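Local coordinates for putative exported protein (Bacteroides fragilis, PDB 4RAA), which is of unknown function but folds as a six-bladed beta-propeller and is probably exported from the cytoplasm, at residues A[181-186]-A[200-205]; A[257-262]-A[266-271]; A[278-283]-A[289-294]. All coordinates share one frame; numbering follows the deposited sequence.

Contact 1 (A[181-186]-A[200-205])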
loop_
_atom_site.group_PDB
_atom_site.type_symbol
_atom_site.label_atom_id
_atom_site.label_comp_id
_atom_site.label_asym_id
_atom_site.label_seq_id
_atom_site.Cartn_x
_atom_site.Cartn_y
_atom_site.Cartn_z
ATOM N N TYR A 181 27.988 -0.922 5.164
ATOM C CA TYR A 181 28.525 -2.083 4.452
ATOM C C TYR A 181 28.112 -3.392 5.145
ATOM O O TYR A 181 28.408 -3.576 6.325
ATOM C CB TYR A 181 30.052 -1.958 4.363
ATOM C CG TYR A 181 30.505 -0.678 3.677
ATOM C CD1 TYR A 181 30.602 -0.613 2.280
ATOM C CD2 TYR A 181 30.826 0.477 4.410
ATOM C CE1 TYR A 181 31.000 0.553 1.627
ATOM C CE2 TYR A 181 31.239 1.654 3.761
ATOM C CZ TYR A 181 31.324 1.687 2.370
ATOM O OH TYR A 181 31.716 2.830 1.711
ATOM N N THR A 182 27.420 -4.268 4.402
ATOM C CA THR A 182 26.948 -5.596 4.851
ATOM C C THR A 182 27.827 -6.665 4.230
ATOM O O THR A 182 28.212 -6.530 3.074
ATOM C CB THR A 182 25.522 -5.880 4.345
ATOM O OG1 THR A 182 24.685 -4.756 4.623
ATOM C CG2 THR A 182 24.933 -7.162 4.993
ATOM N N THR A 183 28.072 -7.758 4.951
ATOM C CA THR A 183 28.964 -8.821 4.454
ATOM C C THR A 183 28.298 -10.141 4.087
ATOM O O THR A 183 28.734 -10.777 3.128
ATOM C CB THR A 183 30.141 -9.103 5.420
ATOM O OG1 THR A 183 31.066 -10.005 4.788
ATOM C CG2 THR A 183 29.687 -9.690 6.778
ATOM N N GLY A 184 27.279 -10.556 4.843
ATOM C CA GLY A 184 26.609 -11.849 4.632
ATOM C C GLY A 184 25.761 -11.952 3.372
ATOM O O GLY A 184 25.861 -11.095 2.493
ATOM N N PRO A 185 24.920 -13.006 3.259
ATOM C CA PRO A 185 24.052 -13.148 2.074
ATOM C C PRO A 185 22.920 -12.138 2.099
ATOM O O PRO A 185 22.635 -11.558 3.152
ATOM C CB PRO A 185 23.488 -14.556 2.214
ATOM C CG PRO A 185 23.452 -14.775 3.684
ATOM C CD PRO A 185 24.667 -14.081 4.233
ATOM N N SER A 186 22.296 -11.929 0.943
ATOM C CA SER A 186 21.175 -10.980 0.811
ATOM C C SER A 186 19.885 -11.528 1.432
ATOM O O SER A 186 19.104 -10.765 1.993
ATOM C CB SER A 186 20.949 -10.613 -0.652
ATOM O OG SER A 186 20.703 -11.777 -1.402
ATOM N N THR A 200 22.583 -13.717 11.392
ATOM C CA THR A 200 23.409 -12.536 11.101
ATOM C C THR A 200 24.847 -12.915 10.752
ATOM O O THR A 200 25.291 -14.017 11.091
ATOM C CB THR A 200 23.419 -11.577 12.301
ATOM O OG1 THR A 200 24.042 -12.204 13.419
ATOM C CG2 THR A 200 22.000 -11.160 12.676
ATOM N N PRO A 201 25.591 -11.997 10.092
ATOM C CA PRO A 201 26.959 -12.374 9.707
ATOM C C PRO A 201 27.986 -12.535 10.819
ATOM O O PRO A 201 29.004 -13.174 10.549
ATOM C CB PRO A 201 27.396 -11.248 8.748
ATOM C CG PRO A 201 26.206 -10.368 8.558
ATOM C CD PRO A 201 25.299 -10.599 9.719
ATOM N N PHE A 202 27.733 -11.996 12.025
ATOM C CA PHE A 202 28.717 -12.023 13.139
ATOM C C PHE A 202 28.204 -12.743 14.385
ATOM O O PHE A 202 28.537 -12.372 15.518
ATOM C CB PHE A 202 29.171 -10.590 13.478
ATOM C CG PHE A 202 29.459 -9.751 12.264
ATOM C CD1 PHE A 202 30.415 -10.156 11.344
ATOM C CD2 PHE A 202 28.764 -8.564 12.024
ATOM C CE1 PHE A 202 30.680 -9.398 10.203
ATOM C CE2 PHE A 202 29.024 -7.802 10.890
ATOM C CZ PHE A 202 29.984 -8.218 9.977
ATOM N N ASP A 203 27.434 -13.804 14.159
ATOM C CA ASP A 203 26.856 -14.627 15.231
ATOM C C ASP A 203 26.499 -15.995 14.633
ATOM O O ASP A 203 25.467 -16.131 13.966
ATOM C CB ASP A 203 25.624 -13.915 15.832
ATOM C CG ASP A 203 24.925 -14.711 16.931
ATOM O OD1 ASP A 203 25.416 -15.766 17.371
ATOM O OD2 ASP A 203 23.844 -14.259 17.352
ATOM N N LEU A 204 27.345 -16.996 14.886
ATOM C CA LEU A 204 27.146 -18.357 14.365
ATOM C C LEU A 204 26.027 -19.066 15.116
ATOM O O LEU A 204 26.253 -20.038 15.842
ATOM C CB LEU A 204 28.447 -19.164 14.433
ATOM C CG LEU A 204 29.572 -18.663 13.538
ATOM C CD1 LEU A 204 30.869 -19.393 13.876
ATOM C CD2 LEU A 204 29.216 -18.809 12.057
ATOM N N THR A 205 24.813 -18.558 14.914
ATOM C CA THR A 205 23.608 -19.049 15.566
ATOM C C THR A 205 22.416 -18.795 14.650
ATOM O O THR A 205 22.312 -17.719 14.058
ATOM C CB THR A 205 23.354 -18.348 16.923
ATOM O OG1 THR A 205 24.517 -18.443 17.756
ATOM C CG2 THR A 205 22.160 -18.975 17.664
#
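With OG1 anti to the backbone N (chi1 -172°), Thr-183 sends its methyl CG2 across to Pro-201 and Phe-202 and turns its hydroxyl elsewhere. That methyl carries most of the contact. It lies 3.4 Å from Pro-201 CB, the two side chains running antiparallel alongside each other, and 3.5 Å from Phe-202 CZ, where it meets the ring at a slant. Phe-202 has CG beside its own backbone N (chi1 -44°), which folds the ring back over the preceding proline: Pro-201 CB lies 4.0 Å above the plane of the Phe-202 ring, over its centre. Thr-183 CG2 thus fits where proline and phenylalanine already pack together. The proline ring also borders the backbone of Gly-184, with Pro-201 CG 3.9 Å from Gly-184 N.

Residues 200-203 form the type I turn between strands 195-200 and 203-210 of one propeller blade. Residues 181-186 belong to the connection that leads into this blade from the preceding four-stranded sheet, so the linker crosses the turn through van der Waals contacts, with no hydrogen bond between the segments. The hydroxyl of Thr-183 is used on the next blade instead, in a hydrogen bond to Ser-255 O, and this helps fix the rotation that presents the methyl. Two residues further on, Pro-185 packs on Tyr-256 and Cys-258 of that same strand, 254-261. On the side of the turn, Phe-202 touches Tyr-158 of strand 157-162, in the preceding sheet, and Tyr-244 from a loop.

Contact 2 (A[257-262]-A[266-271])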
loop_
_atom_site.group_PDB
_atom_site.type_symbol
_atom_site.label_atom_id
_atom_site.label_comp_id
_atom_site.label_asym_id
_atom_site.label_seq_id
_atom_site.Cartn_x
_atom_site.Cartn_y
_atom_site.Cartn_z
ATOM N N TYR A 257 29.171 -16.322 5.251
ATOM C CA TYR A 257 28.562 -17.649 5.446
ATOM C C TYR A 257 27.068 -17.608 5.180
ATOM O O TYR A 257 26.414 -16.669 5.626
ATOM C CB TYR A 257 28.856 -18.263 6.838
ATOM C CG TYR A 257 27.927 -17.876 7.981
ATOM C CD1 TYR A 257 28.120 -16.691 8.711
ATOM C CD2 TYR A 257 26.848 -18.709 8.341
ATOM C CE1 TYR A 257 27.257 -16.348 9.759
ATOM C CE2 TYR A 257 25.987 -18.377 9.387
ATOM C CZ TYR A 257 26.197 -17.200 10.094
ATOM O OH TYR A 257 25.364 -16.885 11.114
ATOM N N CYS A 258 26.560 -18.587 4.419
ATOM C CA CYS A 258 25.121 -18.701 4.141
ATOM C C CYS A 258 24.660 -20.078 4.612
ATOM O O CYS A 258 25.445 -21.016 4.648
ATOM C CB CYS A 258 24.806 -18.466 2.657
ATOM S SG CYS A 258 25.172 -19.827 1.536
ATOM N N VAL A 259 23.392 -20.181 4.995
ATOM C CA VAL A 259 22.812 -21.436 5.486
ATOM C C VAL A 259 21.502 -21.739 4.756
ATOM O O VAL A 259 20.662 -20.837 4.546
ATOM C CB VAL A 259 22.495 -21.406 7.012
ATOM C CG1 VAL A 259 21.938 -22.756 7.485
ATOM C CG2 VAL A 259 23.725 -21.024 7.835
ATOM N N GLU A 260 21.387 -23.008 4.357
ATOM C CA GLU A 260 20.157 -23.535 3.760
ATOM C C GLU A 260 19.814 -24.790 4.557
ATOM O O GLU A 260 20.660 -25.650 4.804
ATOM C CB GLU A 260 20.275 -23.797 2.258
ATOM C CG GLU A 260 18.991 -24.353 1.627
ATOM C CD GLU A 260 17.709 -23.616 2.040
ATOM O OE1 GLU A 260 17.719 -22.367 2.181
ATOM O OE2 GLU A 260 16.669 -24.294 2.202
ATOM N N GLU A 261 18.563 -24.868 5.001
ATOM C CA GLU A 261 18.104 -25.982 5.829
ATOM C C GLU A 261 16.904 -26.685 5.189
ATOM O O GLU A 261 16.108 -26.047 4.501
ATOM C CB GLU A 261 17.758 -25.455 7.234
ATOM C CG GLU A 261 17.734 -26.542 8.309
ATOM C CD GLU A 261 17.413 -26.047 9.717
ATOM O OE1 GLU A 261 17.563 -24.848 10.046
ATOM O OE2 GLU A 261 17.016 -26.897 10.536
ATOM N N THR A 262 16.830 -28.006 5.381
ATOM C CA THR A 262 15.700 -28.848 4.935
ATOM C C THR A 262 15.280 -29.695 6.149
ATOM O O THR A 262 15.779 -29.461 7.250
ATOM C CB THR A 262 16.060 -29.749 3.719
ATOM O OG1 THR A 262 16.987 -30.768 4.105
ATOM C CG2 THR A 262 16.642 -28.933 2.571
ATOM N N LEU A 266 21.366 -29.881 6.505
ATOM C CA LEU A 266 21.669 -28.465 6.649
ATOM C C LEU A 266 23.061 -28.195 6.054
ATOM O O LEU A 266 24.054 -28.740 6.532
ATOM C CB LEU A 266 21.586 -28.111 8.140
ATOM C CG LEU A 266 21.777 -26.689 8.681
ATOM C CD1 LEU A 266 21.199 -26.604 10.088
ATOM C CD2 LEU A 266 23.234 -26.244 8.676
ATOM N N PHE A 267 23.100 -27.381 4.998
ATOM C CA PHE A 267 24.339 -27.019 4.272
ATOM C C PHE A 267 24.761 -25.619 4.687
ATOM O O PHE A 267 23.911 -24.720 4.793
ATOM C CB PHE A 267 24.113 -27.014 2.756
ATOM C CG PHE A 267 24.072 -28.376 2.103
ATOM C CD1 PHE A 267 23.684 -29.545 2.776
ATOM C CD2 PHE A 267 24.327 -28.464 0.735
ATOM C CE1 PHE A 267 23.644 -30.766 2.112
ATOM C CE2 PHE A 267 24.268 -29.683 0.067
ATOM C CZ PHE A 267 23.929 -30.836 0.756
ATOM N N VAL A 268 26.067 -25.439 4.892
ATOM C CA VAL A 268 26.641 -24.159 5.305
ATOM C C VAL A 268 27.798 -23.790 4.373
ATOM O O VAL A 268 28.884 -24.352 4.493
ATOM C CB VAL A 268 27.159 -24.204 6.771
ATOM C CG1 VAL A 268 27.447 -22.792 7.277
ATOM C CG2 VAL A 268 26.156 -24.892 7.692
ATOM N N CYS A 269 27.562 -22.884 3.425
ATOM C CA CYS A 269 28.649 -22.375 2.578
ATOM C C CYS A 269 29.262 -21.225 3.331
ATOM O O CYS A 269 28.542 -20.487 4.001
ATOM C CB CYS A 269 28.169 -21.889 1.224
ATOM S SG CYS A 269 27.458 -23.211 0.248
ATOM N N TYR A 270 30.582 -21.097 3.242
ATOM C CA TYR A 270 31.313 -20.015 3.894
ATOM C C TYR A 270 32.664 -19.719 3.227
ATOM O O TYR A 270 33.104 -20.469 2.358
ATOM C CB TYR A 270 31.479 -20.303 5.398
ATOM C CG TYR A 270 32.304 -21.520 5.753
ATOM C CD1 TYR A 270 31.722 -22.785 5.853
ATOM C CD2 TYR A 270 33.675 -21.404 6.020
ATOM C CE1 TYR A 270 32.486 -23.909 6.185
ATOM C CE2 TYR A 270 34.450 -22.521 6.359
ATOM C CZ TYR A 270 33.850 -23.768 6.450
ATOM O OH TYR A 270 34.611 -24.856 6.785
HETATM N N MSE A 271 33.293 -18.618 3.640
HETATM C CA MSE A 271 34.588 -18.187 3.116
HETATM C C MSE A 271 35.590 -18.013 4.226
HETATM O O MSE A 271 35.240 -17.564 5.325
HETATM C CB MSE A 271 34.359 -16.905 2.349
HETATM C CG MSE A 271 33.587 -17.175 1.057
HETATM SE SE MSE A 271 34.474 -16.169 -0.376
HETATM C CE MSE A 271 32.778 -15.445 -1.100
#
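Leu-266 rises from its strand and meets two side chains of the neighbouring one, Glu-261 and Val-259. Its CG is anti to the backbone N (chi1 -177°), and the two methyls then diverge: CD1 lies 3.8 Å from Glu-261 CD, at the end of an extended acidic chain, and CD2 lies 3.9 Å from Val-259 CG1. Farther along the same face Val-259 and Val-268 stand side by side and point the same way, with Val-259 CG2 4.2 Å from Val-268 CG1. At the far end Tyr-257 and Tyr-270 meet through their CB atoms, 3.6 Å apart, and from there the two rings lead away from each other.

These side chains stand on one face of an antiparallel hairpin, strands 254-261 and 265-272, the first two strands of a four-stranded propeller blade. Glu-260 and Phe-267 form an antiparallel hydrogen-bonded pair: Glu-260 N gives a nearly straight bond to Phe-267 O (3.1 Å, 174°), and Phe-267 N returns one to Glu-260 O (3.0 Å). Cys-258 and Cys-269, the other hydrogen-bonded pair, are less even, since Cys-258 N bonds well to Cys-269 O (2.8 Å) whereas the return bond from Cys-269 N is weak, with an angle of 127°. The phenyl ring of Phe-267, on the opposite face from Leu-266, stacks with His-317.

The outer shell fixes the polar ends. Glu-261 OE2 forms a salt bridge with Lys-283 and accepts from His-218 NE2, and OE1 bonds to Tyr-190 OH. Such a set of partners would favour a charged carboxylate and holds the acidic group beside the leucine methyl. Tyr-257 OH bonds to Thr-200 O in the adjoining blade.

Contact 3 (A[278-283]-A[289-294])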
loop_
_atom_site.group_PDB
_atom_site.type_symbol
_atom_site.label_atom_id
_atom_site.label_comp_id
_atom_site.label_asym_id
_atom_site.label_seq_id
_atom_site.Cartn_x
_atom_site.Cartn_y
_atom_site.Cartn_z
ATOM N N ILE A 278 32.312 -25.764 2.157
ATOM C CA ILE A 278 30.936 -26.199 2.423
ATOM C C ILE A 278 30.880 -27.303 3.482
ATOM O O ILE A 278 31.535 -28.345 3.357
ATOM C CB ILE A 278 30.153 -26.605 1.159
ATOM C CG1 ILE A 278 28.706 -26.985 1.546
ATOM C CG2 ILE A 278 30.844 -27.731 0.387
ATOM C CD1 ILE A 278 27.756 -27.094 0.380
ATOM N N GLY A 279 30.066 -27.045 4.503
ATOM C CA GLY A 279 29.836 -27.949 5.617
ATOM C C GLY A 279 28.460 -28.566 5.462
ATOM O O GLY A 279 27.464 -27.838 5.363
ATOM N N LEU A 280 28.407 -29.898 5.438
ATOM C CA LEU A 280 27.165 -30.664 5.314
ATOM C C LEU A 280 26.884 -31.229 6.697
ATOM O O LEU A 280 27.806 -31.742 7.319
ATOM C CB LEU A 280 27.356 -31.812 4.309
ATOM C CG LEU A 280 28.120 -31.498 3.005
ATOM C CD1 LEU A 280 28.371 -32.740 2.160
ATOM C CD2 LEU A 280 27.391 -30.445 2.189
ATOM N N TYR A 281 25.645 -31.108 7.186
ATOM C CA TYR A 281 25.229 -31.701 8.467
ATOM C C TYR A 281 24.047 -32.642 8.218
ATOM O O TYR A 281 23.048 -32.213 7.641
ATOM C CB TYR A 281 24.857 -30.621 9.487
ATOM C CG TYR A 281 24.287 -31.168 10.786
ATOM C CD1 TYR A 281 25.070 -31.936 11.650
ATOM C CD2 TYR A 281 22.961 -30.911 11.163
ATOM C CE1 TYR A 281 24.553 -32.438 12.851
ATOM C CE2 TYR A 281 22.439 -31.417 12.350
ATOM C CZ TYR A 281 23.240 -32.177 13.188
ATOM O OH TYR A 281 22.711 -32.669 14.354
ATOM N N ASP A 282 24.179 -33.909 8.637
ATOM C CA ASP A 282 23.119 -34.924 8.502
ATOM C C ASP A 282 22.423 -34.981 9.844
ATOM O O ASP A 282 22.986 -35.513 10.813
ATOM C CB ASP A 282 23.684 -36.307 8.121
ATOM C CG ASP A 282 22.592 -37.388 7.957
ATOM O OD1 ASP A 282 21.383 -37.134 8.198
ATOM O OD2 ASP A 282 22.961 -38.515 7.561
ATOM N N LYS A 283 21.195 -34.461 9.879
ATOM C CA LYS A 283 20.398 -34.401 11.101
ATOM C C LYS A 283 20.043 -35.760 11.681
ATOM O O LYS A 283 19.947 -35.874 12.903
ATOM C CB LYS A 283 19.100 -33.637 10.880
ATOM C CG LYS A 283 19.244 -32.175 10.520
ATOM C CD LYS A 283 17.849 -31.601 10.382
ATOM C CE LYS A 283 17.839 -30.127 10.071
ATOM N NZ LYS A 283 16.431 -29.656 10.109
ATOM N N TYR A 289 30.443 -32.953 7.838
ATOM C CA TYR A 289 31.449 -33.213 6.799
ATOM C C TYR A 289 31.793 -31.874 6.162
ATOM O O TYR A 289 30.898 -31.209 5.655
ATOM C CB TYR A 289 30.913 -34.153 5.710
ATOM C CG TYR A 289 30.351 -35.463 6.199
ATOM C CD1 TYR A 289 29.007 -35.564 6.581
ATOM C CD2 TYR A 289 31.145 -36.615 6.261
ATOM C CE1 TYR A 289 28.474 -36.771 7.022
ATOM C CE2 TYR A 289 30.623 -37.831 6.712
ATOM C CZ TYR A 289 29.285 -37.907 7.089
ATOM O OH TYR A 289 28.756 -39.097 7.545
ATOM N N ASN A 290 33.074 -31.493 6.174
ATOM C CA ASN A 290 33.531 -30.205 5.644
ATOM C C ASN A 290 34.453 -30.392 4.447
ATOM O O ASN A 290 35.365 -31.208 4.498
ATOM C CB ASN A 290 34.269 -29.444 6.740
ATOM C CG ASN A 290 34.460 -27.977 6.409
ATOM O OD1 ASN A 290 33.492 -27.245 6.236
ATOM N ND2 ASN A 290 35.700 -27.537 6.350
ATOM N N TYR A 291 34.223 -29.611 3.391
ATOM C CA TYR A 291 34.976 -29.703 2.129
ATOM C C TYR A 291 35.294 -28.344 1.535
ATOM O O TYR A 291 34.411 -27.487 1.521
ATOM C CB TYR A 291 34.124 -30.406 1.059
ATOM C CG TYR A 291 33.652 -31.805 1.390
ATOM C CD1 TYR A 291 32.483 -32.003 2.138
ATOM C CD2 TYR A 291 34.344 -32.939 0.919
ATOM C CE1 TYR A 291 32.028 -33.282 2.440
ATOM C CE2 TYR A 291 33.890 -34.225 1.203
ATOM C CZ TYR A 291 32.733 -34.390 1.974
ATOM O OH TYR A 291 32.257 -35.637 2.282
ATOM N N PRO A 292 36.544 -28.132 1.059
ATOM C CA PRO A 292 36.770 -26.933 0.234
ATOM C C PRO A 292 35.993 -27.169 -1.066
ATOM O O PRO A 292 36.044 -28.292 -1.582
ATOM C CB PRO A 292 38.291 -26.934 -0.028
ATOM C CG PRO A 292 38.890 -27.938 0.892
ATOM C CD PRO A 292 37.797 -28.867 1.335
ATOM N N ILE A 293 35.280 -26.167 -1.582
ATOM C CA ILE A 293 34.485 -26.355 -2.823
ATOM C C ILE A 293 35.311 -26.902 -4.010
ATOM O O ILE A 293 34.769 -27.679 -4.806
ATOM C CB ILE A 293 33.578 -25.124 -3.158
ATOM C CG1 ILE A 293 32.382 -25.112 -2.173
ATOM C CG2 ILE A 293 33.026 -25.159 -4.589
ATOM C CD1 ILE A 293 31.481 -23.888 -2.218
ATOM N N LYS A 294 36.601 -26.548 -4.102
ATOM C CA LYS A 294 37.485 -27.122 -5.152
ATOM C C LYS A 294 37.500 -28.665 -5.124
ATOM O O LYS A 294 37.510 -29.308 -6.177
ATOM C CB LYS A 294 38.938 -26.591 -5.081
ATOM C CG LYS A 294 39.208 -25.304 -5.854
ATOM C CD LYS A 294 38.531 -24.076 -5.263
ATOM C CE LYS A 294 38.738 -22.844 -6.143
ATOM N NZ LYS A 294 40.177 -22.518 -6.357
#
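Ile-278 begins the pairing with Tyr-291 through two backbone bonds, its N donating to Tyr-291 O (2.8 Å) and its O accepting from Tyr-291 N (3.0 Å). The same carbonyl oxygen lies at the edge of the Tyr-291 ring, in its plane. Because CG1 of Ile-278 is anti to the backbone N (chi1 -178°), CG2 is turned to the partner segment and touches Ile-293 CG1 at 4.0 Å, just where the strand gives way to a helix with Pro-292 as its N-cap residue.

Gly-279 pairs with Asn-290 without hydrogen bonds between their backbones. Its CA makes a CA-H...O contact with Tyr-289 O (3.4 Å), and Asn-290 OD1 lies 3.8 Å from the same CA. That amide is held at both ends: OD1 bonds to Tyr-270 OH on a strand of the same sheet, and ND2 to Glu-15 O. These partners account for both polar atoms of a buried side chain and help to fix its rotation.

The segments are the facing parts of strands 275-282 and 287-292, a hairpin that makes up the outer half of a four-stranded propeller blade. Next in sequence, Leu-280 forms the second bonded pair, with Tyr-289. Leu-280 N reaches Tyr-289 O almost in a straight line (2.8 Å, 176°), and Tyr-289 N returns a bond to Leu-280 O (2.9 Å), the donor lying in the carbonyl plane. The leucine side chain runs diagonally to Tyr-291, the partner of Ile-278 two residues back, and crosses it at about a right angle, with CD1 3.7 Å from Tyr-291 CE1. Helix 21-24 packs against this face through Ile-24, which touches Leu-280, Tyr-289 and Tyr-291, and Tyr-291 OH is anchored on Val-19 O.

In the fold
Contacts 2 and 3 are buried halves of one blade, joined where strands 265-272 and 275-282 run side by side: Val-268 N bonds to Gly-279 O, and Phe-267 packs on Ile-278 and Leu-280. Both rest on backbone hydrogen bonds. Contact 2 is centred about 9 Å from the chain centre and contact 3 about 17 Å. The inner hairpin packs valine, leucine and tyrosine CB atoms beside one glutamate; the outer sets leucine on a tyrosine ring and pairs isoleucines at a helix start. Contact 1, only partly buried, joins loops at the adjoining blade by apolar packing alone. It touches contact 2 (Pro-185 on Tyr-257) but stays about 11 Å from contact 3 at the nearest atoms.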